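5-ketofructose reductase (Gluconobacter sp., PDB 7COK) reduces 5-ketofructose, most likely to fructose with a nicotinamide dinucleotide, and represents a novel class of the shikimate dehydrogenase family. Local coordinates at residues D81-A86 / I103-D108; R87-V92 / A136-V141. One frame throughout, in Å; residues are numbered along the deposited sequence.

How the contacts relate
Helix 84-89 ties the two contacts together: contact 1 sets its start against the end of strand 101-105, and contact 2 sets its last turn against helix 134-145 of the dinucleotide-binding domain. Their centres lie about 9 Å apart. Asn-106 bridges them, its ND2 probably donating to Ala-91 O at 2.9 Å while its CG lies 3.6 Å from Ile-89 CD1. Contact 1 lies in the substrate-binding domain, though Ser-85 and Asn-106 also reach helix 134-145; contact 2 joins the two domains directly. The end of 103-108 also reaches the likely active site through Asp-108 and Lys-72; no ligand is present in this model.

Contact 1 of 2, residues D81-A86 / I103-D108; sequences DIAESA and IGHNTD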
ATOM      1  N   ASP A  81      19.318  -4.844  11.906  1.00 15.34           N
ATOM      2  CA  ASP A  81      19.492  -4.612  13.342  1.00 15.63           C
ATOM      3  C   ASP A  81      18.313  -5.223  14.086  1.00 15.49           C
ATOM      4  O   ASP A  81      17.191  -5.246  13.573  1.00 15.46           O
ATOM      5  CB  ASP A  81      19.530  -3.098  13.588  1.00 15.88           C
ATOM      6  CG  ASP A  81      19.835  -2.726  15.046  1.00 17.64           C
ATOM      7  OD1 ASP A  81      20.804  -3.268  15.620  1.00 18.35           O
ATOM      8  OD2 ASP A  81      19.148  -1.843  15.600  1.00 19.77           O
ATOM      9  N   ILE A  82      18.570  -5.718  15.296  1.00 15.69           N
ATOM     10  CA  ILE A  82      17.582  -6.345  16.171  1.00 17.03           C
ATOM     11  C   ILE A  82      17.694  -5.697  17.552  1.00 16.05           C
ATOM     12  O   ILE A  82      18.755  -5.752  18.177  1.00 17.40           O
ATOM     13  CB  ILE A  82      17.832  -7.876  16.273  1.00 18.27           C
ATOM     14  CG1 ILE A  82      17.891  -8.520  14.881  1.00 20.04           C
ATOM     15  CG2 ILE A  82      16.789  -8.562  17.153  1.00 19.52           C
ATOM     16  CD1 ILE A  82      16.591  -8.486  14.116  1.00 21.83           C
ATOM     17  N   ALA A  83      16.597  -5.094  18.012  1.00 15.54           N
ATOM     18  CA  ALA A  83      16.520  -4.469  19.333  1.00 15.91           C
ATOM     19  C   ALA A  83      16.632  -5.497  20.458  1.00 16.54           C
ATOM     20  O   ALA A  83      16.433  -6.687  20.232  1.00 17.21           O
ATOM     21  CB  ALA A  83      15.225  -3.681  19.463  1.00 16.32           C
ATOM     22  N   GLU A  84      16.931  -5.003  21.670  1.00 17.03           N
ATOM     23  CA  GLU A  84      17.235  -5.850  22.813  1.00 17.73           C
ATOM     24  C   GLU A  84      16.166  -6.894  23.111  1.00 16.79           C
ATOM     25  O   GLU A  84      16.471  -8.078  23.146  1.00 17.59           O
ATOM     26  CB  GLU A  84      17.532  -5.026  24.059  1.00 20.26           C
ATOM     27  CG  GLU A  84      17.994  -5.882  25.231  1.00 22.04           C
ATOM     28  CD  GLU A  84      18.107  -5.132  26.542  1.00 25.57           C
ATOM     29  OE1 GLU A  84      17.668  -3.964  26.632  1.00 26.54           O
ATOM     30  OE2 GLU A  84      18.637  -5.738  27.497  1.00 26.91           O
ATOM     31  N   SER A  85      14.922  -6.468  23.317  1.00 15.76           N
ATOM     32  CA  SER A  85      13.894  -7.433  23.697  1.00 14.87           C
ATOM     33  C   SER A  85      13.597  -8.428  22.580  1.00 14.38           C
ATOM     34  O   SER A  85      13.425  -9.603  22.849  1.00 14.73           O
ATOM     35  CB  SER A  85      12.645  -6.740  24.225  1.00 15.28           C
ATOM     36  OG  SER A  85      11.828  -6.237  23.186  1.00 16.86           O
ATOM     37  N   ALA A  86      13.613  -7.953  21.327  1.00 13.46           N
ATOM     38  CA  ALA A  86      13.482  -8.838  20.163  1.00 13.15           C
ATOM     39  C   ALA A  86      14.595  -9.854  20.105  1.00 14.05           C
ATOM     40  O   ALA A  86      14.332 -10.991  19.774  1.00 14.24           O
ATOM     41  CB  ALA A  86      13.477  -8.024  18.883  1.00 13.32           C
ATOM     42  N   ILE A 103      15.231  -2.295  10.849  1.00 14.31           N
ATOM     43  CA  ILE A 103      15.440  -2.394  12.293  1.00 14.47           C
ATOM     44  C   ILE A 103      14.253  -3.137  12.904  1.00 14.22           C
ATOM     45  O   ILE A 103      13.120  -2.667  12.823  1.00 14.23           O
ATOM     46  CB  ILE A 103      15.571  -0.986  12.926  1.00 14.89           C
ATOM     47  CG1 ILE A 103      16.641  -0.182  12.187  1.00 16.61           C
ATOM     48  CG2 ILE A 103      15.862  -1.077  14.424  1.00 14.19           C
ATOM     49  CD1 ILE A 103      16.339   1.298  12.103  1.00 18.33           C
ATOM     50  N   GLY A 104      14.526  -4.299  13.491  1.00 13.15           N
ATOM     51  CA  GLY A 104      13.480  -5.157  14.073  1.00 12.88           C
ATOM     52  C   GLY A 104      13.228  -4.948  15.560  1.00 12.37           C
ATOM     53  O   GLY A 104      14.161  -4.914  16.367  1.00 12.93           O
ATOM     54  N   HIS A 105      11.953  -4.826  15.905  1.00 11.74           N
ATOM     55  CA  HIS A 105      11.502  -4.664  17.295  1.00 11.73           C
ATOM     56  C   HIS A 105      10.473  -5.721  17.601  1.00 12.28           C
ATOM     57  O   HIS A 105       9.813  -6.252  16.713  1.00 11.25           O
ATOM     58  CB  HIS A 105      10.810  -3.298  17.483  1.00 12.08           C
ATOM     59  CG  HIS A 105      11.677  -2.120  17.171  1.00 13.46           C
ATOM     60  ND1 HIS A 105      12.320  -1.396  18.151  1.00 14.46           N
ATOM     61  CD2 HIS A 105      11.993  -1.533  15.990  1.00 13.42           C
ATOM     62  CE1 HIS A 105      13.003  -0.413  17.586  1.00 14.34           C
ATOM     63  NE2 HIS A 105      12.823  -0.469  16.278  1.00 14.29           N
ATOM     64  N   ASN A 106      10.342  -6.039  18.893  1.00 12.65           N
ATOM     65  CA  ASN A 106       9.255  -6.863  19.340  1.00 13.14           C
ATOM     66  C   ASN A 106       8.402  -6.064  20.293  1.00 12.98           C
ATOM     67  O   ASN A 106       8.904  -5.543  21.257  1.00 14.71           O
ATOM     68  CB  ASN A 106       9.769  -8.137  20.004  1.00 13.45           C
ATOM     69  CG  ASN A 106       8.658  -9.120  20.283  1.00 14.16           C
ATOM     70  OD1 ASN A 106       7.715  -8.835  21.037  1.00 13.94           O
ATOM     71  ND2 ASN A 106       8.726 -10.269  19.651  1.00 15.20           N
ATOM     72  N   THR A 107       7.128  -5.928  19.968  1.00 13.57           N
ATOM     73  CA  THR A 107       6.223  -5.142  20.823  1.00 14.47           C
ATOM     74  C   THR A 107       5.086  -5.975  21.412  1.00 14.67           C
ATOM     75  O   THR A 107       4.158  -5.424  22.011  1.00 14.23           O
ATOM     76  CB  THR A 107       5.628  -3.946  20.073  1.00 15.72           C
ATOM     77  OG1 THR A 107       4.754  -4.452  19.064  1.00 17.60           O
ATOM     78  CG2 THR A 107       6.745  -3.034  19.494  1.00 17.29           C
ATOM     79  N   ASP A 108       5.165  -7.297  21.263  1.00 14.62           N
ATOM     80  CA  ASP A 108       4.113  -8.201  21.744  1.00 15.38           C
ATOM     81  C   ASP A 108       3.964  -8.215  23.263  1.00 14.82           C
ATOM     82  O   ASP A 108       2.921  -8.621  23.780  1.00 16.88           O
ATOM     83  CB  ASP A 108       4.333  -9.633  21.247  1.00 16.87           C
ATOM     84  CG  ASP A 108       3.973  -9.808  19.785  1.00 18.80           C
ATOM     85  OD1 ASP A 108       3.246  -8.960  19.234  1.00 20.69           O
ATOM     86  OD2 ASP A 108       4.389 -10.818  19.181  1.00 20.34           O
TER
HETATM   87  O   HOH W   1      12.382  -5.118  20.771  1.00 15.16           O
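At one edge of the mixed sheet of the substrate-binding domain, Asp-81 and Ile-82 run parallel to Ile-103 and Gly-104 before the chain turns into helix 84-89. Gly-104 makes both backbone bonds between these two segments. Its N donates to Asp-81 O at 2.8 Å, and its O accepts from Ala-83 N at 2.9 Å. Both are nearly straight at the hydrogen but differ at the acceptor: Ala-83 N lies almost in line with the Gly-104 carbonyl (171°), whereas Gly-104 N meets Asp-81 O at 150°, tilted from the carbonyl plane. The bond from Ala-83 holds the N-cap residue of the helix on the end of the strand.

On one face of the sheet the Asp-81 side chain, its CG anti to the backbone N (chi1 -175°), crosses that of Ile-103 at a slant, OD2 3.6 Å from Ile-103 CG2. Ile-82 turns to the other face. Further on, Ala-83 CB lies 3.5 Å from Gly-104 O and approaches His-105 ND1 obliquely to the ring, while Ala-86 CB settles over the backbone of the other segment, 3.7 Å from Asn-106 N.

A water bridges the helix and the end of the strand. It donates to Ser-85 OG at 2.7 Å and accepts from Asn-106 N at 2.9 Å, so this backbone N-H is satisfied through it; Ser-85 OG is also hydrogen-bonded to Glu-142. Asn-106 OD1 accepts from Asp-108 N at 3.0 Å in an Asx turn, and its ND2 goes to Ala-91.

Asp-108 OD2 makes a salt bridge with Lys-72, a pairing consistent with the lysine-aspartate couple of shikimate dehydrogenases. Asn-106 would then act as a second-shell residue, its OD1 probably helping to set the backbone of Asp-108.

Contact 2 of 2, residues R87-V92 / A136-V141; sequences RLIGAV and ARAIAV
Arg-137 and Ile-89 slide past each other in opposite directions, each side chain reaching toward the other's helix. The arginine starts with CG anti to the backbone N (chi1 -176°) and stays extended as far as NE, which brings NE to the carbonyls that end helix 84-89. NE donates to Ile-89 O at 2.8 Å, in the carbonyl plane and on a lone pair, with 148° at the hydrogen; the oxygen sits near the edge of the guanidinium, about 20° out of its plane. NH2 adds two weak bonds, to Ile-89 O at 3.3 Å and to Leu-88 O at 3.4 Å. A positive group placed here would suit the partial negative charge of a helix C-terminus; just beyond it, Gly-90 turns the chain away with positive phi.

Beneath this polar edge, Ile-89 CD1 presses on Ala-138 CB at 3.6 Å. The Ile-89 and Val-141 side chains cross at a slant, Ile-89 CG1 3.8 Å from Val-141 CB, and Leu-88 CB meets Val-141 CG1 at 4.1 Å. Leu-167 of helix 158-171 touches both Arg-137 and Val-141. The contact is an interdomain helix-helix junction, and helix 134-145 is probably the one that follows the glycine-rich turn of a Rossmann fold.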
ATOM      1  N   ARG A  87      15.824  -9.449  20.450  1.00 14.30           N
ATOM      2  CA  ARG A  87      16.963 -10.382  20.505  1.00 16.35           C
ATOM      3  C   ARG A  87      16.710 -11.499  21.512  1.00 16.26           C
ATOM      4  O   ARG A  87      16.901 -12.670  21.206  1.00 17.04           O
ATOM      5  CB  ARG A  87      18.283  -9.656  20.828  1.00 19.60           C
ATOM      6  CG  ARG A  87      19.505 -10.570  20.724  1.00 21.91           C
ATOM      7  CD  ARG A  87      20.797  -9.899  21.160  1.00 25.09           C
ATOM      8  NE  ARG A  87      21.298 -10.533  22.385  1.00 31.05           N
ATOM      9  CZ  ARG A  87      20.971 -10.186  23.628  1.00 32.41           C
ATOM     10  NH1 ARG A  87      20.127  -9.187  23.865  1.00 37.44           N
ATOM     11  NH2 ARG A  87      21.494 -10.853  24.647  1.00 33.32           N
ATOM     12  N   LEU A  88      16.265 -11.130  22.708  1.00 15.14           N
ATOM     13  CA  LEU A  88      16.020 -12.127  23.734  1.00 15.98           C
ATOM     14  C   LEU A  88      14.818 -13.014  23.426  1.00 14.74           C
ATOM     15  O   LEU A  88      14.860 -14.226  23.642  1.00 16.13           O
ATOM     16  CB  LEU A  88      15.819 -11.465  25.093  1.00 17.00           C
ATOM     17  CG  LEU A  88      17.007 -10.864  25.862  1.00 19.47           C
ATOM     18  CD1 LEU A  88      18.320 -11.588  25.607  1.00 20.65           C
ATOM     19  CD2 LEU A  88      17.148  -9.389  25.626  1.00 22.75           C
ATOM     20  N   ILE A  89      13.728 -12.397  22.955  1.00 13.68           N
ATOM     21  CA  ILE A  89      12.525 -13.145  22.578  1.00 13.21           C
ATOM     22  C   ILE A  89      12.803 -14.064  21.388  1.00 13.17           C
ATOM     23  O   ILE A  89      12.309 -15.189  21.333  1.00 14.31           O
ATOM     24  CB  ILE A  89      11.343 -12.197  22.304  1.00 12.76           C
ATOM     25  CG1 ILE A  89      10.950 -11.470  23.587  1.00 12.43           C
ATOM     26  CG2 ILE A  89      10.129 -12.974  21.790  1.00 12.91           C
ATOM     27  CD1 ILE A  89      10.094 -10.240  23.372  1.00 12.94           C
ATOM     28  N   GLY A  90      13.596 -13.589  20.436  1.00 14.06           N
ATOM     29  CA  GLY A  90      13.920 -14.377  19.256  1.00 13.25           C
ATOM     30  C   GLY A  90      12.872 -14.253  18.180  1.00 13.82           C
ATOM     31  O   GLY A  90      12.724 -15.128  17.323  1.00 14.17           O
ATOM     32  N   ALA A  91      12.158 -13.131  18.209  1.00 13.13           N
ATOM     33  CA  ALA A  91      11.122 -12.879  17.232  1.00 12.66           C
ATOM     34  C   ALA A  91      10.913 -11.372  17.100  1.00 12.29           C
ATOM     35  O   ALA A  91      11.148 -10.629  18.056  1.00 11.74           O
ATOM     36  CB  ALA A  91       9.832 -13.584  17.636  1.00 12.61           C
ATOM     37  N   VAL A  92      10.453 -10.956  15.919  1.00 11.78           N
ATOM     38  CA  VAL A  92      10.197  -9.563  15.574  1.00 12.02           C
ATOM     39  C   VAL A  92       8.800  -9.446  14.943  1.00 11.75           C
ATOM     40  O   VAL A  92       8.421 -10.220  14.050  1.00 12.64           O
ATOM     41  CB  VAL A  92      11.274  -9.066  14.573  1.00 11.48           C
ATOM     42  CG1 VAL A  92      10.802  -7.814  13.835  1.00 12.61           C
ATOM     43  CG2 VAL A  92      12.574  -8.761  15.285  1.00 12.99           C
ATOM     44  N   ALA A 136       3.103 -14.955  26.182  1.00 13.75           N
ATOM     45  CA  ALA A 136       3.724 -15.150  27.488  1.00 13.44           C
ATOM     46  C   ALA A 136       5.249 -14.900  27.494  1.00 12.24           C
ATOM     47  O   ALA A 136       5.767 -14.225  28.403  1.00 12.61           O
ATOM     48  CB  ALA A 136       3.411 -16.525  28.037  1.00 13.30           C
ATOM     49  N   ARG A 137       5.942 -15.453  26.498  1.00 12.02           N
ATOM     50  CA  ARG A 137       7.383 -15.242  26.335  1.00 11.90           C
ATOM     51  C   ARG A 137       7.724 -13.756  26.242  1.00 11.72           C
ATOM     52  O   ARG A 137       8.620 -13.283  26.971  1.00 11.69           O
ATOM     53  CB  ARG A 137       7.927 -16.062  25.156  1.00 12.32           C
ATOM     54  CG  ARG A 137       9.416 -15.972  24.972  1.00 13.44           C
ATOM     55  CD  ARG A 137       9.798 -16.718  23.704  1.00 14.89           C
ATOM     56  NE  ARG A 137      11.236 -16.624  23.456  1.00 16.87           N
ATOM     57  CZ  ARG A 137      12.133 -17.513  23.887  1.00 18.05           C
ATOM     58  NH1 ARG A 137      11.762 -18.587  24.591  1.00 18.79           N
ATOM     59  NH2 ARG A 137      13.418 -17.324  23.629  1.00 19.69           N
ATOM     60  N   ALA A 138       7.038 -13.024  25.347  1.00 11.69           N
ATOM     61  CA  ALA A 138       7.326 -11.591  25.190  1.00 11.52           C
ATOM     62  C   ALA A 138       7.002 -10.772  26.431  1.00 11.37           C
ATOM     63  O   ALA A 138       7.785  -9.891  26.815  1.00 11.44           O
ATOM     64  CB  ALA A 138       6.628 -11.038  23.961  1.00 11.66           C
ATOM     65  N   ILE A 139       5.863 -11.062  27.047  1.00 12.15           N
ATOM     66  CA  ILE A 139       5.435 -10.382  28.273  1.00 11.61           C
ATOM     67  C   ILE A 139       6.464 -10.626  29.397  1.00 12.01           C
ATOM     68  O   ILE A 139       6.866  -9.697  30.074  1.00 12.32           O
ATOM     69  CB  ILE A 139       4.002 -10.785  28.697  1.00 12.46           C
ATOM     70  CG1 ILE A 139       3.015 -10.110  27.750  1.00 13.78           C
ATOM     71  CG2 ILE A 139       3.686 -10.333  30.123  1.00 12.66           C
ATOM     72  CD1 ILE A 139       1.626 -10.719  27.794  1.00 14.64           C
ATOM     73  N   ALA A 140       6.905 -11.874  29.560  1.00 11.87           N
ATOM     74  CA  ALA A 140       7.916 -12.205  30.574  1.00 11.52           C
ATOM     75  C   ALA A 140       9.226 -11.429  30.344  1.00 11.62           C
ATOM     76  O   ALA A 140       9.770 -10.830  31.268  1.00 12.06           O
ATOM     77  CB  ALA A 140       8.153 -13.704  30.629  1.00 11.79           C
ATOM     78  N   VAL A 141       9.683 -11.383  29.089  1.00 11.23           N
ATOM     79  CA  VAL A 141      10.914 -10.639  28.783  1.00 12.52           C
ATOM     80  C   VAL A 141      10.741  -9.162  29.083  1.00 13.37           C
ATOM     81  O   VAL A 141      11.620  -8.572  29.702  1.00 13.46           O
ATOM     82  CB  VAL A 141      11.396 -10.879  27.340  1.00 12.09           C
ATOM     83  CG1 VAL A 141      12.541  -9.924  26.947  1.00 13.15           C
ATOM     84  CG2 VAL A 141      11.877 -12.320  27.202  1.00 12.89           C
TER